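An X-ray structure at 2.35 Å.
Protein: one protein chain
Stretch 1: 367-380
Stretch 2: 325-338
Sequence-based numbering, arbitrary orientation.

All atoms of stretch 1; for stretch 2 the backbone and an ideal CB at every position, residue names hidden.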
ATOM      1  N   TYR A 367      16.670  20.719   4.800  1.00 51.70           N
ATOM      2  CA  TYR A 367      16.560  19.772   5.905  1.00 51.27           C
ATOM      3  C   TYR A 367      15.266  19.978   6.682  1.00 58.87           C
ATOM      4  O   TYR A 367      14.586  19.008   7.040  1.00 61.44           O
ATOM      5  CB  TYR A 367      17.773  19.922   6.822  1.00 47.67           C
ATOM      6  CG  TYR A 367      17.784  19.031   8.044  1.00 40.81           C
ATOM      7  CD1 TYR A 367      17.979  17.661   7.931  1.00 40.35           C
ATOM      8  CD2 TYR A 367      17.649  19.568   9.315  1.00 39.81           C
ATOM      9  CE1 TYR A 367      18.009  16.850   9.052  1.00 40.32           C
ATOM     10  CE2 TYR A 367      17.682  18.769  10.439  1.00 49.80           C
ATOM     11  CZ  TYR A 367      17.861  17.408  10.302  1.00 46.38           C
ATOM     12  OH  TYR A 367      17.888  16.602  11.419  1.00 52.50           O
ATOM     13  N   GLU A 368      14.908  21.236   6.946  1.00 59.05           N
ATOM     14  CA  GLU A 368      13.679  21.521   7.678  1.00 55.78           C
ATOM     15  C   GLU A 368      12.455  21.044   6.908  1.00 59.61           C
ATOM     16  O   GLU A 368      11.548  20.435   7.486  1.00 53.63           O
ATOM     17  CB  GLU A 368      13.582  23.019   7.972  1.00 54.89           C
ATOM     18  CG  GLU A 368      12.335  23.427   8.742  1.00 56.22           C
ATOM     19  CD  GLU A 368      12.222  24.927   8.923  1.00 65.05           C
ATOM     20  OE1 GLU A 368      12.885  25.671   8.168  1.00 69.42           O
ATOM     21  OE2 GLU A 368      11.473  25.365   9.822  1.00 66.96           O
ATOM     22  N   HIS A 369      12.417  21.300   5.595  1.00 64.65           N
ATOM     23  CA  HIS A 369      11.272  20.894   4.786  1.00 72.12           C
ATOM     24  C   HIS A 369      11.202  19.381   4.634  1.00 69.01           C
ATOM     25  O   HIS A 369      10.109  18.803   4.622  1.00 68.45           O
ATOM     26  CB  HIS A 369      11.335  21.564   3.413  1.00 82.08           C
ATOM     27  CG  HIS A 369      11.149  23.047   3.456  1.00 95.88           C
ATOM     28  ND1 HIS A 369      10.395  23.673   4.426  1.00100.30           N
ATOM     29  CD2 HIS A 369      11.624  24.030   2.656  1.00101.69           C
ATOM     30  CE1 HIS A 369      10.410  24.978   4.218  1.00104.10           C
ATOM     31  NE2 HIS A 369      11.148  25.221   3.150  1.00104.45           N
ATOM     32  N   THR A 370      12.357  18.724   4.506  1.00 62.38           N
ATOM     33  CA  THR A 370      12.373  17.273   4.361  1.00 57.69           C
ATOM     34  C   THR A 370      11.811  16.586   5.599  1.00 54.88           C
ATOM     35  O   THR A 370      11.204  15.515   5.494  1.00 59.09           O
ATOM     36  CB  THR A 370      13.801  16.793   4.064  1.00 57.43           C
ATOM     37  OG1 THR A 370      14.232  17.333   2.808  1.00 56.59           O
ATOM     38  CG2 THR A 370      13.879  15.268   4.003  1.00 50.45           C
ATOM     39  N   ILE A 371      11.978  17.195   6.773  1.00 53.95           N
ATOM     40  CA  ILE A 371      11.443  16.609   7.996  1.00 52.57           C
ATOM     41  C   ILE A 371       9.935  16.813   8.081  1.00 58.13           C
ATOM     42  O   ILE A 371       9.199  15.906   8.485  1.00 58.06           O
ATOM     43  CB  ILE A 371      12.173  17.190   9.221  1.00 54.08           C
ATOM     44  CG1 ILE A 371      13.643  16.767   9.208  1.00 51.21           C
ATOM     45  CG2 ILE A 371      11.496  16.756  10.520  1.00 38.51           C
ATOM     46  CD1 ILE A 371      14.459  17.397  10.304  1.00 50.92           C
ATOM     47  N   GLN A 372       9.446  17.999   7.705  1.00 59.20           N
ATOM     48  CA  GLN A 372       8.005  18.231   7.728  1.00 65.39           C
ATOM     49  C   GLN A 372       7.289  17.319   6.741  1.00 62.39           C
ATOM     50  O   GLN A 372       6.229  16.765   7.054  1.00 65.06           O
ATOM     51  CB  GLN A 372       7.684  19.693   7.426  1.00 73.28           C
ATOM     52  CG  GLN A 372       6.190  19.997   7.529  0.80 82.34           C
ATOM     53  CD  GLN A 372       5.832  21.409   7.115  0.55 89.46           C
ATOM     54  OE1 GLN A 372       6.685  22.174   6.664  1.00 98.83           O
ATOM     55  NE2 GLN A 372       4.558  21.763   7.264  1.00 88.27           N
ATOM     56  N   ASP A 373       7.858  17.145   5.544  1.00 60.39           N
ATOM     57  CA  ASP A 373       7.256  16.244   4.566  1.00 59.36           C
ATOM     58  C   ASP A 373       7.294  14.800   5.047  1.00 62.07           C
ATOM     59  O   ASP A 373       6.365  14.030   4.786  1.00 67.89           O
ATOM     60  CB  ASP A 373       7.963  16.374   3.218  1.00 60.09           C
ATOM     61  CG  ASP A 373       7.608  17.656   2.496  1.00 65.77           C
ATOM     62  OD1 ASP A 373       6.805  18.439   3.041  1.00 70.09           O
ATOM     63  OD2 ASP A 373       8.131  17.881   1.383  1.00 70.55           O
ATOM     64  N   ALA A 374       8.357  14.413   5.756  1.00 56.46           N
ATOM     65  CA  ALA A 374       8.448  13.047   6.259  1.00 52.80           C
ATOM     66  C   ALA A 374       7.366  12.767   7.296  1.00 56.72           C
ATOM     67  O   ALA A 374       6.699  11.726   7.246  1.00 51.04           O
ATOM     68  CB  ALA A 374       9.834  12.792   6.847  1.00 53.11           C
ATOM     69  N   PHE A 375       7.189  13.682   8.256  1.00 56.98           N
ATOM     70  CA  PHE A 375       6.155  13.507   9.271  1.00 57.69           C
ATOM     71  C   PHE A 375       4.768  13.542   8.646  1.00 60.95           C
ATOM     72  O   PHE A 375       3.918  12.700   8.952  1.00 59.70           O
ATOM     73  CB  PHE A 375       6.283  14.583  10.349  1.00 57.38           C
ATOM     74  CG  PHE A 375       7.291  14.260  11.411  1.00 55.76           C
ATOM     75  CD1 PHE A 375       8.651  14.440  11.175  1.00 51.98           C
ATOM     76  CD2 PHE A 375       6.886  13.785  12.648  1.00 48.30           C
ATOM     77  CE1 PHE A 375       9.584  14.144  12.156  1.00 49.00           C
ATOM     78  CE2 PHE A 375       7.808  13.489  13.632  1.00 48.71           C
ATOM     79  CZ  PHE A 375       9.166  13.669  13.384  1.00 54.44           C
ATOM     80  N   ARG A 376       4.522  14.519   7.768  1.00 63.84           N
ATOM     81  CA  ARG A 376       3.234  14.607   7.091  1.00 61.91           C
ATOM     82  C   ARG A 376       2.936  13.334   6.312  1.00 61.97           C
ATOM     83  O   ARG A 376       1.803  12.842   6.318  1.00 62.90           O
ATOM     84  CB  ARG A 376       3.212  15.825   6.167  1.00 65.44           C
ATOM     85  CG  ARG A 376       1.877  16.051   5.460  1.00 73.77           C
ATOM     86  CD  ARG A 376       1.903  17.330   4.634  1.00 79.39           C
ATOM     87  NE  ARG A 376       2.229  18.500   5.448  1.00 85.17           N
ATOM     88  CZ  ARG A 376       1.338  19.179   6.166  1.00 90.88           C
ATOM     89  NH1 ARG A 376       0.064  18.802   6.176  1.00 92.79           N
ATOM     90  NH2 ARG A 376       1.717  20.231   6.879  1.00 90.90           N
ATOM     91  N   GLU A 377       3.952  12.779   5.647  1.00 57.95           N
ATOM     92  CA  GLU A 377       3.772  11.531   4.914  1.00 55.67           C
ATOM     93  C   GLU A 377       3.399  10.387   5.849  1.00 58.92           C
ATOM     94  O   GLU A 377       2.587   9.523   5.495  1.00 58.33           O
ATOM     95  CB  GLU A 377       5.051  11.205   4.150  1.00 53.92           C
ATOM     96  CG  GLU A 377       4.982   9.988   3.267  1.00 52.17           C
ATOM     97  CD  GLU A 377       6.237   9.831   2.424  1.00 57.14           C
ATOM     98  OE1 GLU A 377       7.350   9.766   2.994  1.00 57.49           O
ATOM     99  OE2 GLU A 377       6.109   9.801   1.187  1.00 59.04           O
ATOM    100  N   VAL A 378       3.991  10.358   7.043  1.00 55.49           N
ATOM    101  CA  VAL A 378       3.677   9.300   7.996  1.00 50.24           C
ATOM    102  C   VAL A 378       2.247   9.448   8.504  1.00 54.26           C
ATOM    103  O   VAL A 378       1.500   8.465   8.591  1.00 52.21           O
ATOM    104  CB  VAL A 378       4.696   9.306   9.150  1.00 49.17           C
ATOM    105  CG1 VAL A 378       4.178   8.476  10.320  1.00 48.81           C
ATOM    106  CG2 VAL A 378       6.043   8.775   8.664  1.00 50.21           C
ATOM    107  N   ALA A 379       1.842  10.676   8.842  1.00 51.49           N
ATOM    108  CA  ALA A 379       0.479  10.905   9.310  1.00 56.05           C
ATOM    109  C   ALA A 379      -0.538  10.584   8.221  1.00 61.12           C
ATOM    110  O   ALA A 379      -1.616  10.051   8.507  1.00 63.05           O
ATOM    111  CB  ALA A 379       0.324  12.350   9.783  1.00 54.06           C
ATOM    112  N   ASP A 380      -0.205  10.891   6.963  1.00 58.02           N
ATOM    113  CA  ASP A 380      -1.142  10.662   5.869  1.00 56.01           C
ATOM    114  C   ASP A 380      -1.386   9.175   5.644  1.00 58.79           C
ATOM    115  O   ASP A 380      -2.520   8.763   5.370  1.00 61.20           O
ATOM    116  CB  ASP A 380      -0.629  11.325   4.590  1.00 52.62           C
ATOM    117  CG  ASP A 380      -0.838  12.827   4.588  1.00 59.03           C
ATOM    118  OD1 ASP A 380      -1.328  13.365   5.604  1.00 60.75           O
ATOM    119  OD2 ASP A 380      -0.517  13.472   3.567  1.00 61.31           O
ATOM    120  N   UNK A 325      -1.638  15.725  16.852  1.00 72.35           N
ATOM    121  CA  UNK A 325      -1.617  17.081  17.369  1.00 73.55           C
ATOM    122  C   UNK A 325      -0.732  18.012  16.566  1.00 76.13           C
ATOM    123  O   UNK A 325      -1.032  19.203  16.442  1.00 81.85           O
ATOM    124  CB  UNK A 325      -1.155  17.071  18.828  1.00 73.55           C
ATOM    125  N   UNK A 326       0.368  17.490  16.011  1.00 73.70           N
ATOM    126  CA  UNK A 326       1.239  18.310  15.173  1.00 71.52           C
ATOM    127  C   UNK A 326       0.497  18.867  13.968  1.00 74.59           C
ATOM    128  O   UNK A 326       0.810  19.968  13.503  1.00 76.26           O
ATOM    129  CB  UNK A 326       2.447  17.495  14.708  1.00 71.52           C
ATOM    130  N   UNK A 327      -0.485  18.129  13.450  1.00 75.03           N
ATOM    131  CA  UNK A 327      -1.233  18.546  12.273  1.00 80.79           C
ATOM    132  C   UNK A 327      -2.674  18.923  12.603  1.00 91.02           C
ATOM    133  O   UNK A 327      -3.520  18.964  11.704  1.00 94.05           O
ATOM    134  CB  UNK A 327      -1.217  17.431  11.225  1.00 80.79           C
ATOM    135  N   UNK A 328      -2.968  19.206  13.871  1.00109.43           N
ATOM    136  CA  UNK A 328      -4.288  19.701  14.238  1.00122.35           C
ATOM    137  C   UNK A 328      -4.514  21.078  13.628  1.00136.62           C
ATOM    138  O   UNK A 328      -3.640  21.947  13.669  1.00136.24           O
ATOM    139  CB  UNK A 328      -4.444  19.755  15.759  1.00122.35           C
ATOM    140  N   UNK A 329      -5.700  21.275  13.058  1.00156.86           N
ATOM    141  CA  UNK A 329      -5.975  22.480  12.312  1.00161.42           C
ATOM    142  C   UNK A 329      -5.478  22.472  10.882  1.00158.12           C
ATOM    143  O   UNK A 329      -5.733  23.437  10.151  1.00162.52           O
ATOM    144  CB  UNK A 329      -5.361  23.674  13.046  1.00161.42           C
ATOM    145  N   UNK A 330      -4.775  21.423  10.461  1.00147.83           N
ATOM    146  CA  UNK A 330      -4.352  21.332   9.077  1.00142.54           C
ATOM    147  C   UNK A 330      -3.261  22.334   8.749  1.00134.85           C
ATOM    148  O   UNK A 330      -2.392  22.641   9.574  1.00131.00           O
ATOM    149  CB  UNK A 330      -5.549  21.541   8.147  1.00142.54           C
ATOM    150  N   UNK A 331      -3.342  22.878   7.530  1.00130.47           N
ATOM    151  CA  UNK A 331      -2.352  23.769   6.924  1.00124.10           C
ATOM    152  C   UNK A 331      -0.940  23.342   7.307  1.00115.85           C
ATOM    153  O   UNK A 331      -0.612  22.149   7.298  1.00115.34           O
ATOM    154  CB  UNK A 331      -2.600  25.218   7.350  1.00124.10           C
ATOM    155  N   UNK A 332      -0.092  24.311   7.634  1.00109.76           N
ATOM    156  CA  UNK A 332       1.244  23.999   8.112  1.00101.92           C
ATOM    157  C   UNK A 332       1.186  23.465   9.539  1.00 97.21           C
ATOM    158  O   UNK A 332       0.311  23.833  10.331  1.00 97.56           O
ATOM    159  CB  UNK A 332       2.143  25.235   8.038  1.00101.92           C
ATOM    160  N   UNK A 333       2.140  22.598   9.872  1.00 90.46           N
ATOM    161  CA  UNK A 333       2.077  21.901  11.148  1.00 84.08           C
ATOM    162  C   UNK A 333       2.387  22.854  12.300  1.00 78.56           C
ATOM    163  O   UNK A 333       2.774  24.010  12.107  1.00 81.33           O
ATOM    164  CB  UNK A 333       3.048  20.719  11.159  1.00 84.08           C
ATOM    165  N   UNK A 334       2.206  22.350  13.520  1.00 74.82           N
ATOM    166  CA  UNK A 334       2.318  23.157  14.727  1.00 75.51           C
ATOM    167  C   UNK A 334       3.628  22.945  15.477  1.00 70.26           C
ATOM    168  O   UNK A 334       3.739  23.363  16.633  1.00 69.19           O
ATOM    169  CB  UNK A 334       1.144  22.850  15.659  1.00 75.51           C
ATOM    170  N   UNK A 335       4.617  22.304  14.857  1.00 68.73           N
ATOM    171  CA  UNK A 335       5.921  22.164  15.489  1.00 61.91           C
ATOM    172  C   UNK A 335       6.609  23.521  15.563  1.00 57.75           C
ATOM    173  O   UNK A 335       6.605  24.282  14.591  1.00 59.18           O
ATOM    174  CB  UNK A 335       6.789  21.161  14.726  1.00 61.91           C
ATOM    175  N   UNK A 336       7.186  23.829  16.719  1.00 56.72           N
ATOM    176  CA  UNK A 336       7.860  25.108  16.921  1.00 54.90           C
ATOM    177  C   UNK A 336       9.372  24.910  16.873  1.00 57.13           C
ATOM    178  O   UNK A 336       9.966  24.406  17.837  1.00 57.43           O
ATOM    179  CB  UNK A 336       7.443  25.738  18.251  1.00 54.90           C
ATOM    180  N   UNK A 337      10.033  25.277  15.779  1.00 59.83           N
ATOM    181  CA  UNK A 337      11.500  25.262  15.778  1.00 61.08           C
ATOM    182  C   UNK A 337      12.069  26.365  16.658  1.00 60.79           C
ATOM    183  O   UNK A 337      11.548  27.481  16.705  1.00 63.99           O
ATOM    184  CB  UNK A 337      12.033  25.410  14.352  1.00 61.08           C
ATOM    185  N   UNK A 338      13.143  26.031  17.370  1.00 60.29           N
ATOM    186  CA  UNK A 338      13.841  26.976  18.228  1.00 59.74           C
ATOM    187  C   UNK A 338      15.336  26.706  18.154  1.00 56.42           C
ATOM    188  O   UNK A 338      15.766  25.549  18.110  1.00 54.92           O
ATOM    189  CB  UNK A 338      13.341  26.882  19.671  1.00 59.74           C
TER

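Stretch 1 is a helix whose near side offers Glu-368, Gln-372, Phe-375, Arg-376 and Ala-379; stretch 2 leaves a helical turn and passes along it as loop.

Position 325 has nothing of stretch 1 within reach, so almost any residue would do; it is Gly-325.

At 326 the CA-to-CB bond points toward the helix, but no atom lies close to the CB. A longer apolar chain could reach the ring of Phe-375. Leu-326 does so, CD1 lying 4.3 Å from CD2 of Phe-375.

Position 327 also points toward the helix, over the backbone at Phe-375 and Arg-376 with the CB of Ala-379 and the guanidinium of Arg-376 alongside. The small alanine leaves room for something large and apolar, an aromatic ring or a long aliphatic chain. The residue is Phe-327. Its CZ comes within 3.4 Å of Arg-376 N, its CE2 lies 4.0 Å from Ala-379 CB, and its CE1 sits over one face of the guanidinium, 3.7 Å from Arg-376 CZ.

Positions 328 to 330 make no contact with stretch 1, and the backbone decides more than the helix does. Position 328 is open to many residues; Ser-328 makes a weak hydrogen bond from OG to O of Gly-325. At 329, phi is 82° and a CB would jam against the preceding carbonyl, which calls for glycine: Gly-329, in a type II turn. Positive phi favours glycine again at 330, and Gly-330 follows.

At 331 the CB points away, whereas the carbonyl faces Arg-376. Phi of 37° would suit glycine or asparagine better than most. The deposited residue is Val-331; NH2 of Arg-376 donates to its O at 3.0 Å, a backbone acceptor that does not depend on the side chain.

The CB at 332 points sideways, near the end of the Gln-372 side chain, so a small residue fits easily, though others are not excluded. Ala-332 is there.

Position 333 points toward the helix, where the stem of Gln-372 and the CB of Phe-375 offer a surface for a broad, flat side chain. Trp-333 takes it. Gln-372 CG lies 3.7 Å from the centroid of its five-membered ring, over the face, while CZ3 reaches Phe-375 CB at 3.8 Å and CH2 meets Ile-371 CG2 at 4.1 Å.

Position 334 is out of reach and holds Leu-334. At 335 the CB points toward the helix with nothing near it, leaving the choice wide; even the ring of Phe-335 stays beyond contact. Position 336, out of reach, is Val-336.

At 337 the CB points toward the helix, 4.6 Å from Glu-368 OE2. A basic or neutral polar residue could meet the carboxylate, and a compact apolar one would also fit; phi of -70° allows proline. Pro-337 packs its CG 4.1 Å from Glu-368 OE2, without a hydrogen bond.

Position 338 is out of reach and holds Gln-338.

Stretch 2, residues 325-338: GLFSGGVAWLFVPQ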
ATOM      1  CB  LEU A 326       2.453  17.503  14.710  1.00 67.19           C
ATOM      2  CG  LEU A 326       3.687  17.496  15.612  1.00 68.22           C
ATOM      3  CD1 LEU A 326       4.839  16.767  14.936  1.00 65.89           C
ATOM      4  CD2 LEU A 326       4.087  18.914  15.970  1.00 67.95           C
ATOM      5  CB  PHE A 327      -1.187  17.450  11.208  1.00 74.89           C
ATOM      6  CG  PHE A 327       0.208  17.100  10.773  1.00 74.33           C
ATOM      7  CD1 PHE A 327       0.847  17.836   9.789  1.00 75.35           C
ATOM      8  CD2 PHE A 327       0.889  16.046  11.362  1.00 70.22           C
ATOM      9  CE1 PHE A 327       2.137  17.523   9.393  1.00 73.45           C
ATOM     10  CE2 PHE A 327       2.174  15.725  10.970  1.00 67.28           C
ATOM     11  CZ  PHE A 327       2.802  16.467   9.985  1.00 69.86           C
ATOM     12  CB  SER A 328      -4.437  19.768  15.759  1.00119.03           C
ATOM     13  OG  SER A 328      -3.935  20.992  16.266  1.00117.09           O
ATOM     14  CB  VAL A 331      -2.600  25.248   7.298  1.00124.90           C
ATOM     15  CG1 VAL A 331      -2.753  26.085   6.039  1.00126.94           C
ATOM     16  CG2 VAL A 331      -3.833  25.418   8.191  1.00127.12           C
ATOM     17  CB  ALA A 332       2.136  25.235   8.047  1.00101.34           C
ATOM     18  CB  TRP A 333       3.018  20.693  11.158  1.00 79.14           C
ATOM     19  CG  TRP A 333       4.496  20.988  11.085  1.00 69.75           C
ATOM     20  CD1 TRP A 333       5.093  22.187  10.821  1.00 71.47           C
ATOM     21  CD2 TRP A 333       5.557  20.046  11.281  1.00 62.61           C
ATOM     22  NE1 TRP A 333       6.462  22.049  10.840  1.00 65.32           N
ATOM     23  CE2 TRP A 333       6.773  20.745  11.122  1.00 62.88           C
ATOM     24  CE3 TRP A 333       5.598  18.679  11.577  1.00 57.72           C
ATOM     25  CZ2 TRP A 333       8.014  20.122  11.246  1.00 55.25           C
ATOM     26  CZ3 TRP A 333       6.833  18.062  11.702  1.00 55.95           C
ATOM     27  CH2 TRP A 333       8.023  18.785  11.536  1.00 54.65           C
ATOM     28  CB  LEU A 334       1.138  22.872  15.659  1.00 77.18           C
ATOM     29  CG  LEU A 334      -0.259  23.038  15.059  1.00 79.10           C
ATOM     30  CD1 LEU A 334      -1.311  22.918  16.147  1.00 80.59           C
ATOM     31  CD2 LEU A 334      -0.391  24.362  14.314  1.00 79.45           C
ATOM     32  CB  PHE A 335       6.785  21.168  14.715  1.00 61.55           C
ATOM     33  CG  PHE A 335       8.189  21.052  15.238  1.00 59.93           C
ATOM     34  CD1 PHE A 335       8.440  20.434  16.452  1.00 58.01           C
ATOM     35  CD2 PHE A 335       9.259  21.557  14.512  1.00 60.00           C
ATOM     36  CE1 PHE A 335       9.732  20.326  16.941  1.00 57.80           C
ATOM     37  CE2 PHE A 335      10.557  21.454  14.992  1.00 59.01           C
ATOM     38  CZ  PHE A 335      10.794  20.839  16.208  1.00 58.88           C
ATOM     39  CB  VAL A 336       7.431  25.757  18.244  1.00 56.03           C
ATOM     40  CG1 VAL A 336       8.167  27.082  18.452  1.00 54.94           C
ATOM     41  CG2 VAL A 336       5.922  25.966  18.261  1.00 56.34           C
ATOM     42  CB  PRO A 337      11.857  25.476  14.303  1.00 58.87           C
ATOM     43  CG  PRO A 337      10.663  26.146  13.716  1.00 62.12           C
ATOM     44  CD  PRO A 337       9.476  25.603  14.456  1.00 56.55           C
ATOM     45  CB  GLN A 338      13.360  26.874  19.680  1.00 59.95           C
ATOM     46  CG  GLN A 338      13.956  27.918  20.610  1.00 58.63           C
ATOM     47  CD  GLN A 338      13.669  27.630  22.073  1.00 60.36           C
ATOM     48  OE1 GLN A 338      13.761  26.487  22.525  1.00 64.17           O
ATOM     49  NE2 GLN A 338      13.316  28.668  22.820  1.00 57.95           N
TER
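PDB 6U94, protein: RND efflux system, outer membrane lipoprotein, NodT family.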